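Local atomic coordinates of techylectin-5A (Tachypleus tridentatus, PDB entry 1JC9), a protein that acts as a calcium-containing lectin of horseshoe crab innate immunity, agglutinating bacteria and human erythrocytes and recognising acetyl group-containing substances on them. Residues 77-82 with 92-97; 82-87 with 140-145. All blocks are in the same frame, centred on the assembly; numbering follows the deposited sequence.

Contact 1 (77-82 with 92-97)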
loop_
_atom_site.group_PDB
_atom_site.type_symbol
_atom_site.label_atom_id
_atom_site.label_comp_id
_atom_site.label_asym_id
_atom_site.label_seq_id
_atom_site.Cartn_x
_atom_site.Cartn_y
_atom_site.Cartn_z
ATOM N N ASN A 77 -0.516 16.451 1.006
ATOM C CA ASN A 77 -1.827 16.360 0.389
ATOM C C ASN A 77 -2.058 14.861 0.293
ATOM O O ASN A 77 -1.270 14.142 -0.325
ATOM C CB ASN A 77 -1.846 16.961 -1.018
ATOM C CG ASN A 77 -2.035 18.460 -1.007
ATOM O OD1 ASN A 77 -2.883 18.983 -0.286
ATOM N ND2 ASN A 77 -1.253 19.162 -1.820
ATOM N N VAL A 78 -3.120 14.379 0.920
ATOM C CA VAL A 78 -3.421 12.961 0.875
ATOM C C VAL A 78 -4.836 12.753 0.369
ATOM O O VAL A 78 -5.664 13.666 0.415
ATOM C CB VAL A 78 -3.308 12.308 2.275
ATOM C CG1 VAL A 78 -1.894 12.440 2.798
ATOM C CG2 VAL A 78 -4.298 12.960 3.238
ATOM N N TYR A 79 -5.114 11.555 -0.127
ATOM C CA TYR A 79 -6.455 11.267 -0.588
ATOM C C TYR A 79 -7.199 10.596 0.549
ATOM O O TYR A 79 -6.731 9.610 1.123
ATOM C CB TYR A 79 -6.448 10.354 -1.810
ATOM C CG TYR A 79 -7.824 10.205 -2.405
ATOM C CD1 TYR A 79 -8.755 9.322 -1.854
ATOM C CD2 TYR A 79 -8.217 10.987 -3.489
ATOM C CE1 TYR A 79 -10.046 9.224 -2.369
ATOM C CE2 TYR A 79 -9.501 10.897 -4.011
ATOM C CZ TYR A 79 -10.409 10.017 -3.449
ATOM O OH TYR A 79 -11.678 9.939 -3.968
ATOM N N CYS A 80 -8.358 11.147 0.881
ATOM C CA CYS A 80 -9.176 10.607 1.950
ATOM C C CYS A 80 -10.390 9.864 1.400
ATOM O O CYS A 80 -11.168 10.416 0.626
ATOM C CB CYS A 80 -9.677 11.732 2.857
ATOM S SG CYS A 80 -8.408 12.637 3.793
ATOM N N ASP A 81 -10.532 8.604 1.790
ATOM C CA ASP A 81 -11.679 7.802 1.387
ATOM C C ASP A 81 -12.654 7.985 2.548
ATOM O O ASP A 81 -12.435 7.451 3.637
ATOM C CB ASP A 81 -11.283 6.330 1.261
ATOM C CG ASP A 81 -12.481 5.412 1.073
ATOM O OD1 ASP A 81 -13.637 5.885 1.174
ATOM O OD2 ASP A 81 -12.260 4.207 0.836
ATOM N N MET A 82 -13.715 8.755 2.324
ATOM C CA MET A 82 -14.697 9.014 3.372
ATOM C C MET A 82 -15.955 8.164 3.232
ATOM O O MET A 82 -16.939 8.388 3.935
ATOM C CB MET A 82 -15.091 10.496 3.367
ATOM C CG MET A 82 -13.908 11.440 3.520
ATOM S SD MET A 82 -12.971 11.068 5.007
ATOM C CE MET A 82 -12.655 12.729 5.625
ATOM N N ILE A 92 -2.864 5.280 0.984
ATOM C CA ILE A 92 -1.420 5.338 0.803
ATOM C C ILE A 92 -0.943 4.705 -0.499
ATOM O O ILE A 92 0.224 4.844 -0.861
ATOM C CB ILE A 92 -0.666 4.669 1.990
ATOM C CG1 ILE A 92 -0.964 3.170 2.037
ATOM C CG2 ILE A 92 -1.065 5.335 3.304
ATOM C CD1 ILE A 92 -0.161 2.422 3.101
ATOM N N GLN A 93 -1.838 4.014 -1.203
ATOM C CA GLN A 93 -1.489 3.375 -2.474
ATOM C C GLN A 93 -2.738 3.067 -3.286
ATOM O O GLN A 93 -3.790 2.767 -2.724
ATOM C CB GLN A 93 -0.721 2.063 -2.241
ATOM C CG GLN A 93 -0.216 1.394 -3.536
ATOM C CD GLN A 93 -1.120 0.273 -4.052
ATOM O OE1 GLN A 93 -2.327 0.265 -3.817
ATOM N NE2 GLN A 93 -0.528 -0.674 -4.774
ATOM N N ARG A 94 -2.621 3.153 -4.607
ATOM C CA ARG A 94 -3.732 2.835 -5.497
ATOM C C ARG A 94 -3.241 2.416 -6.877
ATOM O O ARG A 94 -2.291 2.986 -7.406
ATOM C CB ARG A 94 -4.688 4.026 -5.660
ATOM C CG ARG A 94 -5.888 3.691 -6.555
ATOM C CD ARG A 94 -6.777 4.895 -6.857
ATOM N NE ARG A 94 -7.440 5.438 -5.669
ATOM C CZ ARG A 94 -7.232 6.664 -5.196
ATOM N NH1 ARG A 94 -6.379 7.478 -5.808
ATOM N NH2 ARG A 94 -7.880 7.080 -4.116
ATOM N N ARG A 95 -3.894 1.402 -7.441
ATOM C CA ARG A 95 -3.589 0.908 -8.781
ATOM C C ARG A 95 -4.912 0.945 -9.544
ATOM O O ARG A 95 -5.966 0.630 -8.991
ATOM C CB ARG A 95 -3.066 -0.536 -8.750
ATOM C CG ARG A 95 -1.778 -0.750 -7.964
ATOM C CD ARG A 95 -0.668 0.201 -8.399
ATOM N NE ARG A 95 -0.211 -0.001 -9.774
ATOM C CZ ARG A 95 0.611 -0.974 -10.167
ATOM N NH1 ARG A 95 1.081 -1.864 -9.295
ATOM N NH2 ARG A 95 0.996 -1.031 -11.435
ATOM N N GLY A 96 -4.852 1.347 -10.806
ATOM C CA GLY A 96 -6.045 1.412 -11.628
ATOM C C GLY A 96 -5.622 1.633 -13.063
ATOM O O GLY A 96 -4.430 1.756 -13.336
ATOM N N ASN A 97 -6.578 1.671 -13.983
ATOM C CA ASN A 97 -6.254 1.897 -15.387
ATOM C C ASN A 97 -6.378 3.397 -15.632
ATOM O O ASN A 97 -7.429 3.875 -16.052
ATOM C CB ASN A 97 -7.233 1.146 -16.287
ATOM C CG ASN A 97 -6.723 1.005 -17.706
ATOM O OD1 ASN A 97 -6.074 1.910 -18.236
ATOM N ND2 ASN A 97 -7.021 -0.127 -18.336
#
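One face of the Y79 ring carries the guanidinium group of R94, which arrives end-on with NH2 leading. The two planes stand 84° apart, so the guanidinium presents its edge to the ring, and the ring presents its face to that edge. R94 NH2 hovers above the ring plane, displaced toward the rim on the CD1 and CE1 side: it is 3.3 Å from Y79 CD1 but 4.1 Å from Y79 CE2. Farther back, R94 CZ is 4.5 Å from the ring centroid and 10° off the ring normal, which makes the pair a cation-pi interaction of the perpendicular kind rather than a stacked one. Both side chains leave their strands with CG turned anti to the backbone nitrogen. The arginine then runs straight before bending at chi3 (-65°), and that bend aims its head at the ring.

The strands concerned, 76-81 and 89-95, form a beta hairpin in the antiparallel sheet of this fibrinogen C-terminal domain, and Y79 is also backbone-bonded to V91 across it. On the neighbouring positions of the first strand, C80 is tied by disulfide to C49 and D81 pairs with K258. The guanidinium has stronger partners than the ring: NE forms a salt bridge with E256 and NH1 donates to the carbonyl oxygens of I119 and K121.

Those bonds probably hold the rotation of the buried head, with NH2 over the aromatic face, although that nitrogen has a hydrogen-bond partner beyond the two segments as well. The tyrosine therefore adds a soft, electron-rich partner to a cation whose charge is probably countered largely by the E256 carboxylate, and the attraction is probably electrostatic in large part.

Contact 2 (82-87 with 140-145)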
loop_
_atom_site.group_PDB
_atom_site.type_symbol
_atom_site.label_atom_id
_atom_site.label_comp_id
_atom_site.label_asym_id
_atom_site.label_seq_id
_atom_site.Cartn_x
_atom_site.Cartn_y
_atom_site.Cartn_z
ATOM N N MET A 82 -13.715 8.755 2.324
ATOM C CA MET A 82 -14.697 9.014 3.372
ATOM C C MET A 82 -15.955 8.164 3.232
ATOM O O MET A 82 -16.939 8.388 3.935
ATOM C CB MET A 82 -15.091 10.496 3.367
ATOM C CG MET A 82 -13.908 11.440 3.520
ATOM S SD MET A 82 -12.971 11.068 5.007
ATOM C CE MET A 82 -12.655 12.729 5.625
ATOM N N GLU A 83 -15.918 7.178 2.344
ATOM C CA GLU A 83 -17.088 6.341 2.117
ATOM C C GLU A 83 -17.017 4.926 2.680
ATOM O O GLU A 83 -17.969 4.450 3.292
ATOM C CB GLU A 83 -17.380 6.292 0.618
ATOM C CG GLU A 83 -17.873 7.623 0.063
ATOM C CD GLU A 83 -17.677 7.741 -1.434
ATOM O OE1 GLU A 83 -18.085 6.811 -2.163
ATOM O OE2 GLU A 83 -17.116 8.767 -1.882
ATOM N N THR A 84 -15.893 4.255 2.487
ATOM C CA THR A 84 -15.745 2.887 2.964
ATOM C C THR A 84 -15.895 2.718 4.472
ATOM O O THR A 84 -15.178 3.339 5.255
ATOM C CB THR A 84 -14.383 2.312 2.547
ATOM O OG1 THR A 84 -14.222 2.460 1.130
ATOM C CG2 THR A 84 -14.294 0.847 2.911
ATOM N N ASP A 85 -16.840 1.873 4.869
ATOM C CA ASP A 85 -17.089 1.564 6.273
ATOM C C ASP A 85 -16.958 2.742 7.245
ATOM O O ASP A 85 -16.253 2.665 8.249
ATOM C CB ASP A 85 -16.164 0.413 6.688
ATOM C CG ASP A 85 -16.378 -0.031 8.117
ATOM O OD1 ASP A 85 -17.526 0.016 8.600
ATOM O OD2 ASP A 85 -15.393 -0.447 8.759
ATOM N N GLY A 86 -17.642 3.838 6.942
ATOM C CA GLY A 86 -17.601 4.986 7.831
ATOM C C GLY A 86 -16.649 6.100 7.443
ATOM O O GLY A 86 -16.766 7.211 7.953
ATOM N N GLY A 87 -15.701 5.807 6.559
ATOM C CA GLY A 87 -14.757 6.821 6.126
ATOM C C GLY A 87 -13.603 7.062 7.082
ATOM O O GLY A 87 -13.375 6.292 8.018
ATOM N N MET A 140 -4.559 0.678 11.611
ATOM C CA MET A 140 -4.863 -0.618 11.027
ATOM C C MET A 140 -4.821 -0.319 9.533
ATOM O O MET A 140 -5.077 0.817 9.121
ATOM C CB MET A 140 -6.253 -1.123 11.434
ATOM C CG MET A 140 -7.421 -0.241 11.027
ATOM S SD MET A 140 -9.011 -1.063 11.345
ATOM C CE MET A 140 -8.856 -1.443 13.082
ATOM N N ILE A 141 -4.463 -1.304 8.724
ATOM C CA ILE A 141 -4.416 -1.088 7.289
ATOM C C ILE A 141 -5.501 -1.922 6.631
ATOM O O ILE A 141 -5.762 -3.053 7.033
ATOM C CB ILE A 141 -3.028 -1.463 6.686
ATOM C CG1 ILE A 141 -3.045 -1.240 5.172
ATOM C CG2 ILE A 141 -2.681 -2.910 6.996
ATOM C CD1 ILE A 141 -1.692 -1.396 4.515
ATOM N N ARG A 142 -6.156 -1.347 5.632
ATOM C CA ARG A 142 -7.199 -2.064 4.918
ATOM C C ARG A 142 -6.842 -2.175 3.441
ATOM O O ARG A 142 -6.403 -1.201 2.831
ATOM C CB ARG A 142 -8.546 -1.345 5.073
ATOM C CG ARG A 142 -9.651 -1.934 4.206
ATOM C CD ARG A 142 -11.027 -1.306 4.470
ATOM N NE ARG A 142 -11.979 -1.745 3.450
ATOM C CZ ARG A 142 -13.112 -2.393 3.699
ATOM N NH1 ARG A 142 -13.460 -2.684 4.944
ATOM N NH2 ARG A 142 -13.889 -2.767 2.692
ATOM N N PHE A 143 -7.010 -3.371 2.882
ATOM C CA PHE A 143 -6.753 -3.608 1.466
ATOM C C PHE A 143 -8.103 -3.780 0.774
ATOM O O PHE A 143 -8.901 -4.619 1.179
ATOM C CB PHE A 143 -5.949 -4.898 1.231
ATOM C CG PHE A 143 -4.515 -4.835 1.694
ATOM C CD1 PHE A 143 -4.179 -5.114 3.017
ATOM C CD2 PHE A 143 -3.496 -4.529 0.794
ATOM C CE1 PHE A 143 -2.850 -5.094 3.438
ATOM C CE2 PHE A 143 -2.166 -4.506 1.206
ATOM C CZ PHE A 143 -1.843 -4.790 2.528
ATOM N N ASP A 144 -8.370 -2.975 -0.249
ATOM C CA ASP A 144 -9.607 -3.106 -1.002
ATOM C C ASP A 144 -9.217 -3.612 -2.384
ATOM O O ASP A 144 -8.477 -2.949 -3.111
ATOM C CB ASP A 144 -10.343 -1.766 -1.095
ATOM C CG ASP A 144 -11.127 -1.453 0.166
ATOM O OD1 ASP A 144 -11.873 -2.337 0.632
ATOM O OD2 ASP A 144 -11.007 -0.331 0.695
ATOM N N LEU A 145 -9.716 -4.794 -2.734
ATOM C CA LEU A 145 -9.395 -5.429 -4.009
ATOM C C LEU A 145 -10.632 -5.658 -4.879
ATOM O O LEU A 145 -11.715 -5.965 -4.374
ATOM C CB LEU A 145 -8.719 -6.777 -3.741
ATOM C CG LEU A 145 -7.750 -6.815 -2.553
ATOM C CD1 LEU A 145 -7.440 -8.259 -2.193
ATOM C CD2 LEU A 145 -6.472 -6.053 -2.900
HETATM O O HOH W 1 -13.279 -1.577 7.683
#
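T84 touches R142 through its methyl group. From CB, which points toward strand 139-146, the side chain forks. OG1 turns back to hydrogen-bond OD2 of D81, at the end of the preceding strand, whereas CG2, anti to the backbone nitrogen, reaches forward over one face of the R142 guanidinium. There it rests 3.4 Å above the plane, 3.5 Å from both NE and CZ of R142; the same methyl is 4.1 Å from OD2 of D144. The arginine approaches from the opposite direction, extended from CG to NE.

The turn belongs to the connection of the hairpin formed by strands 76-81 and 89-95; within it G87 N bonds back to T84 O, and both G86 and G87 have backbone angles that call for glycine. Strand 139-146 is another member of the same fibrinogen-domain sheet, and on it R142 and D144 are two residues apart, on one face.

D144 grips the guanidinium side-on, in its plane, which would fix the face it turns to the methyl: R142 NE and NH2 both donate to D144 OD1, each over 2.9 Å, and D144 OD2 makes a salt bridge with K258. At the other end, a water accepts from R142 NH1 and donates to D85 OD2, which also pairs with R260.

Overall arrangement
Contact 1 and contact 2 show how one antiparallel sheet can use arginine in two settings. Their centres lie 11 Å apart and they share M82, where strand 76-81 gives way to the turn, but otherwise they do not touch. Contact 1 is partly buried and stays inside a single hairpin; contact 2 lies at the surface and joins that hairpin's connection to strand 139-146, remote in sequence. Strand 250-261 serves both: E256 serves the first, R260 the second, and K258 pairs with D81 of the first and D144 of the second. In the more buried place an aromatic face meets the cation; at the surface a methyl group covers it, and one water links R142 to D85. Both lie away from the sugar and calcium sites.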